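Local coordinates for protein putative Acetyltransferase (Pyrococcus horikoshii, PDB 3DDD) that binds coenzyme A and is probably an acyltransferase of the GNAT family, transferring acyl groups other than amino-acyl groups, at residues Asp28-Glu31 with Asp32-Ile36; Leu216-Ser220 with Pro221-Glu225. All coordinates share one frame; numbering follows the deposited sequence.

Contact 1. Residues Asp28-Glu31 with Asp32-Ile36; sequences DDIE and DMVSI
Met33 and Val34 turn back onto Asp29 and Ile30 in the first turn of the helix that follows strand 21-24 in the GNAT fold. Met33, a selenomethionine, lies alongside the Asp29 carbonyl: its CG comes within 3.3 Å of Asp29 O, and SE, carried on beyond it, stands 4.4 Å from Ile30 CD1. Placing CG beside its own backbone N (chi1 -66°) sends the Met33 chain back toward the helix start. On the next strip Val34 CG2 does the touching, 4.1 Å from Ile30 CG2, the two branched side chains crossing at a slant.

Beneath these side chains run the i to i+4 backbone bonds. Met33 N donates to Asp29 O at 3.0 Å and Val34 N to Ile30 O at 2.9 Å. Ser35 N repeats the pattern on Glu31 O. One residue earlier a water takes over: it donates to Asp28 O and accepts from Asp32 N at 3.2 Å, joining the 3-10 segment to the helix proper.

Asp29 occupies the N-cap position without a side-chain capping bond; its carboxylate instead takes the backbone N of Thr26 and a salt bridge from Arg23. One turn apart, Glu31 OE1 forms a salt bridge with Arg47 NH2 and Ser35 OG a hydrogen bond with the same nitrogen, tying this face to helix 47-60. That helix also meets Ile30 and Val34, and its Phe54 touches Met33, which packs as well against Cys65 and Leu67 of strand 65-70 and Met77 of strand 73-82.

Contact 2. Residues Leu216-Ser220 with Pro221-Glu225; sequences LVADS and PRVAE
Ala218 and Ala224 meet methyl to methyl, CB to CB 3.6 Å, where strand 212-218 turns into helix 221-233, the first corner of a beta-alpha-beta unit completed by strand 238-242. The Ala218 methyl also lies 3.5 Å from Ala224 N and 4.0 Å from Val223 CG1, which has swung anti to its backbone N (chi1 164°). The small side chains of Ala218 and Ala224 let the two backbones come close, Ala218 CA and Ala224 CA 5.2 Å apart. Further back along the strand, Leu216 CD2 reaches Ala224 more loosely. Strand and helix segments run 142° apart in direction, so the chain folds back across itself; Tyr280 of strand 279-281 packs on Leu216, Pro221 and Ala224.

Outward from this apolar patch, Ser220 is the N-cap and binds the first turn twice. Its carbonyl O accepts from Ala224 N at 3.0 Å, while its OG receives a weak bond from Val223 N. Pro221, as the first helical residue, has no N-H to be capped. At the polar edge Arg222 bends at chi3 and carries its guanidinium to a salt bridge with Glu201. Ser220 OG sits between its own backbone N and carbonyl carbon (chi1 64°), a position that brings it over the turn and leaves it 3.4 Å from Arg222 CG.

Contacts 1 and 2 are two ways of starting a helix, in separate GNAT regions of the chain and on opposite sides of its centre, with centres about 37 Å apart. They share no helix or strand. Each is partly buried, with an apolar inner side and charged residues at its outer edge. In 28-36 the helix emerges from a 3-10 segment, its cap residue directs its carboxylate elsewhere, and a water spans the junction; the bound coenzyme A lies about 12 Å from the Met33 side chain. In 216-225 a strand leads in, a serine caps with a weak side-chain bond, and alanines allow close approach, away from the coenzyme A site.

Contact 1. Residues Asp28-Glu31 with Asp32-Ile36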
loop_
_atom_site.group_PDB
_atom_site.type_symbol
_atom_site.label_atom_id
_atom_site.label_comp_id
_atom_site.label_asym_id
_atom_site.label_seq_id
_atom_site.Cartn_x
_atom_site.Cartn_y
_atom_site.Cartn_z
ATOM N N ASP A 28 0.327 21.019 0.733
ATOM C CA ASP A 28 1.311 21.866 1.427
ATOM C C ASP A 28 1.950 21.158 2.609
ATOM O O ASP A 28 2.963 21.626 3.086
ATOM C CB ASP A 28 0.720 23.181 1.934
ATOM C CG ASP A 28 -0.000 23.964 0.838
ATOM O OD1 ASP A 28 0.367 23.819 -0.366
ATOM O OD2 ASP A 28 -0.944 24.714 1.195
ATOM N N ASP A 29 1.357 20.051 3.084
ATOM C CA ASP A 29 1.890 19.317 4.219
ATOM C C ASP A 29 2.863 18.170 3.848
ATOM O O ASP A 29 3.242 17.380 4.729
ATOM C CB ASP A 29 0.741 18.726 5.028
ATOM C CG ASP A 29 -0.143 19.779 5.619
ATOM O OD1 ASP A 29 0.336 20.607 6.410
ATOM O OD2 ASP A 29 -1.328 19.788 5.302
ATOM N N ILE A 30 3.273 18.091 2.576
ATOM C CA ILE A 30 4.051 16.935 2.091
ATOM C C ILE A 30 5.379 16.784 2.826
ATOM O O ILE A 30 5.754 15.678 3.209
ATOM C CB ILE A 30 4.273 16.980 0.536
ATOM C CG1 ILE A 30 2.977 16.624 -0.190
ATOM C CG2 ILE A 30 5.327 15.962 0.057
ATOM C CD1 ILE A 30 2.743 15.136 -0.291
ATOM N N GLU A 31 6.077 17.887 3.046
ATOM C CA GLU A 31 7.368 17.811 3.704
ATOM C C GLU A 31 7.209 17.262 5.130
ATOM O O GLU A 31 7.964 16.376 5.551
ATOM C CB GLU A 31 8.097 19.156 3.674
ATOM C CG GLU A 31 8.618 19.610 2.240
ATOM C CD GLU A 31 9.494 18.562 1.486
ATOM O OE1 GLU A 31 10.109 17.669 2.118
ATOM O OE2 GLU A 31 9.563 18.622 0.235
ATOM N N ASP A 32 6.214 17.761 5.857
ATOM C CA ASP A 32 5.949 17.248 7.197
ATOM C C ASP A 32 5.580 15.771 7.197
ATOM O O ASP A 32 6.025 15.014 8.057
ATOM C CB ASP A 32 4.855 18.078 7.898
ATOM C CG ASP A 32 5.311 19.487 8.217
ATOM O OD1 ASP A 32 6.528 19.769 8.072
ATOM O OD2 ASP A 32 4.468 20.299 8.647
HETATM N N MSE A 33 4.760 15.350 6.250
HETATM C CA MSE A 33 4.361 13.950 6.203
HETATM C C MSE A 33 5.618 13.113 6.015
HETATM O O MSE A 33 5.807 12.088 6.693
HETATM C CB MSE A 33 3.370 13.698 5.053
HETATM C CG MSE A 33 2.041 14.396 5.247
HETATM SE SE MSE A 33 0.967 14.593 3.647
HETATM C CE MSE A 33 0.787 12.746 3.114
ATOM N N VAL A 34 6.462 13.546 5.076
ATOM C CA VAL A 34 7.701 12.844 4.771
ATOM C C VAL A 34 8.618 12.742 5.984
ATOM O O VAL A 34 9.219 11.692 6.232
ATOM C CB VAL A 34 8.468 13.491 3.605
ATOM C CG1 VAL A 34 9.847 12.806 3.447
ATOM C CG2 VAL A 34 7.658 13.361 2.274
ATOM N N SER A 35 8.721 13.826 6.748
ATOM C CA SER A 35 9.536 13.853 7.971
ATOM C C SER A 35 9.004 12.901 9.048
ATOM O O SER A 35 9.770 12.169 9.679
ATOM C CB SER A 35 9.583 15.270 8.533
ATOM O OG SER A 35 10.333 16.102 7.655
ATOM N N ILE A 36 7.691 12.897 9.239
ATOM C CA ILE A 36 7.070 11.942 10.145
ATOM C C ILE A 36 7.415 10.532 9.713
ATOM O O ILE A 36 7.823 9.698 10.554
ATOM C CB ILE A 36 5.541 12.080 10.227
ATOM C CG1 ILE A 36 5.170 13.388 10.933
ATOM C CG2 ILE A 36 4.965 10.912 11.000
ATOM C CD1 ILE A 36 3.913 13.994 10.446
HETATM O O HOH W 1 4.972 20.559 4.842
#

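Contact 2. Residues Leu216-Ser220 with Pro221-Glu225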
loop_
_atom_site.group_PDB
_atom_site.type_symbol
_atom_site.label_atom_id
_atom_site.label_comp_id
_atom_site.label_asym_id
_atom_site.label_seq_id
_atom_site.Cartn_x
_atom_site.Cartn_y
_atom_site.Cartn_z
ATOM N N LEU A 216 1.218 -7.532 -9.317
ATOM C CA LEU A 216 1.480 -8.580 -10.290
ATOM C C LEU A 216 0.324 -9.564 -10.218
ATOM O O LEU A 216 0.095 -10.200 -9.173
ATOM C CB LEU A 216 2.824 -9.268 -10.003
ATOM C CG LEU A 216 3.206 -10.416 -10.955
ATOM C CD1 LEU A 216 3.359 -9.883 -12.390
ATOM C CD2 LEU A 216 4.451 -11.138 -10.466
ATOM N N VAL A 217 -0.439 -9.628 -11.316
ATOM C CA VAL A 217 -1.616 -10.486 -11.473
ATOM C C VAL A 217 -1.458 -11.332 -12.748
ATOM O O VAL A 217 -1.086 -10.796 -13.798
ATOM C CB VAL A 217 -2.923 -9.657 -11.533
ATOM C CG1 VAL A 217 -4.172 -10.571 -11.656
ATOM C CG2 VAL A 217 -3.030 -8.782 -10.285
ATOM N N ALA A 218 -1.664 -12.643 -12.631
ATOM C CA ALA A 218 -1.516 -13.574 -13.773
ATOM C C ALA A 218 -2.427 -14.780 -13.649
ATOM O O ALA A 218 -2.551 -15.352 -12.567
ATOM C CB ALA A 218 -0.079 -14.060 -13.908
ATOM N N ASP A 219 -3.029 -15.181 -14.770
ATOM C CA ASP A 219 -3.865 -16.395 -14.841
ATOM C C ASP A 219 -3.082 -17.691 -14.668
ATOM O O ASP A 219 -3.695 -18.725 -14.392
ATOM C CB ASP A 219 -4.605 -16.491 -16.194
ATOM C CG ASP A 219 -5.938 -15.723 -16.220
ATOM O OD1 ASP A 219 -6.561 -15.479 -15.151
ATOM O OD2 ASP A 219 -6.381 -15.379 -17.350
ATOM N N SER A 220 -1.762 -17.666 -14.885
ATOM C CA SER A 220 -0.916 -18.842 -14.606
ATOM C C SER A 220 0.460 -18.483 -14.080
ATOM O O SER A 220 0.952 -17.386 -14.307
ATOM C CB SER A 220 -0.751 -19.728 -15.849
ATOM O OG SER A 220 -0.070 -19.055 -16.882
ATOM N N PRO A 221 1.096 -19.414 -13.367
ATOM C CA PRO A 221 2.468 -19.174 -12.948
ATOM C C PRO A 221 3.426 -18.902 -14.086
ATOM O O PRO A 221 4.356 -18.113 -13.904
ATOM C CB PRO A 221 2.847 -20.468 -12.232
ATOM C CG PRO A 221 1.519 -21.004 -11.726
ATOM C CD PRO A 221 0.576 -20.697 -12.848
ATOM N N ARG A 222 3.237 -19.538 -15.245
ATOM C CA ARG A 222 4.166 -19.292 -16.353
ATOM C C ARG A 222 4.057 -17.874 -16.894
ATOM O O ARG A 222 5.070 -17.286 -17.197
ATOM C CB ARG A 222 4.088 -20.319 -17.485
ATOM C CG ARG A 222 2.749 -20.520 -18.111
ATOM C CD ARG A 222 2.883 -21.252 -19.480
ATOM N NE ARG A 222 3.138 -20.271 -20.525
ATOM C CZ ARG A 222 2.204 -19.533 -21.120
ATOM N NH1 ARG A 222 0.911 -19.659 -20.810
ATOM N NH2 ARG A 222 2.570 -18.656 -22.043
ATOM N N VAL A 223 2.849 -17.327 -16.995
ATOM C CA VAL A 223 2.679 -15.934 -17.390
ATOM C C VAL A 223 3.240 -14.975 -16.324
ATOM O O VAL A 223 3.948 -14.010 -16.673
ATOM C CB VAL A 223 1.222 -15.621 -17.770
ATOM C CG1 VAL A 223 0.975 -14.141 -17.803
ATOM C CG2 VAL A 223 0.904 -16.255 -19.162
ATOM N N ALA A 224 2.977 -15.241 -15.043
ATOM C CA ALA A 224 3.565 -14.413 -13.949
ATOM C C ALA A 224 5.081 -14.404 -14.056
ATOM O O ALA A 224 5.709 -13.341 -13.898
ATOM C CB ALA A 224 3.152 -14.894 -12.572
ATOM N N GLU A 225 5.684 -15.567 -14.319
ATOM C CA GLU A 225 7.141 -15.614 -14.467
ATOM C C GLU A 225 7.637 -14.725 -15.610
ATOM O O GLU A 225 8.571 -13.967 -15.408
ATOM C CB GLU A 225 7.653 -17.036 -14.641
ATOM C CG GLU A 225 9.169 -17.107 -14.713
ATOM C CD GLU A 225 9.660 -18.487 -15.070
ATOM O OE1 GLU A 225 9.872 -19.301 -14.150
ATOM O OE2 GLU A 225 9.830 -18.752 -16.278
#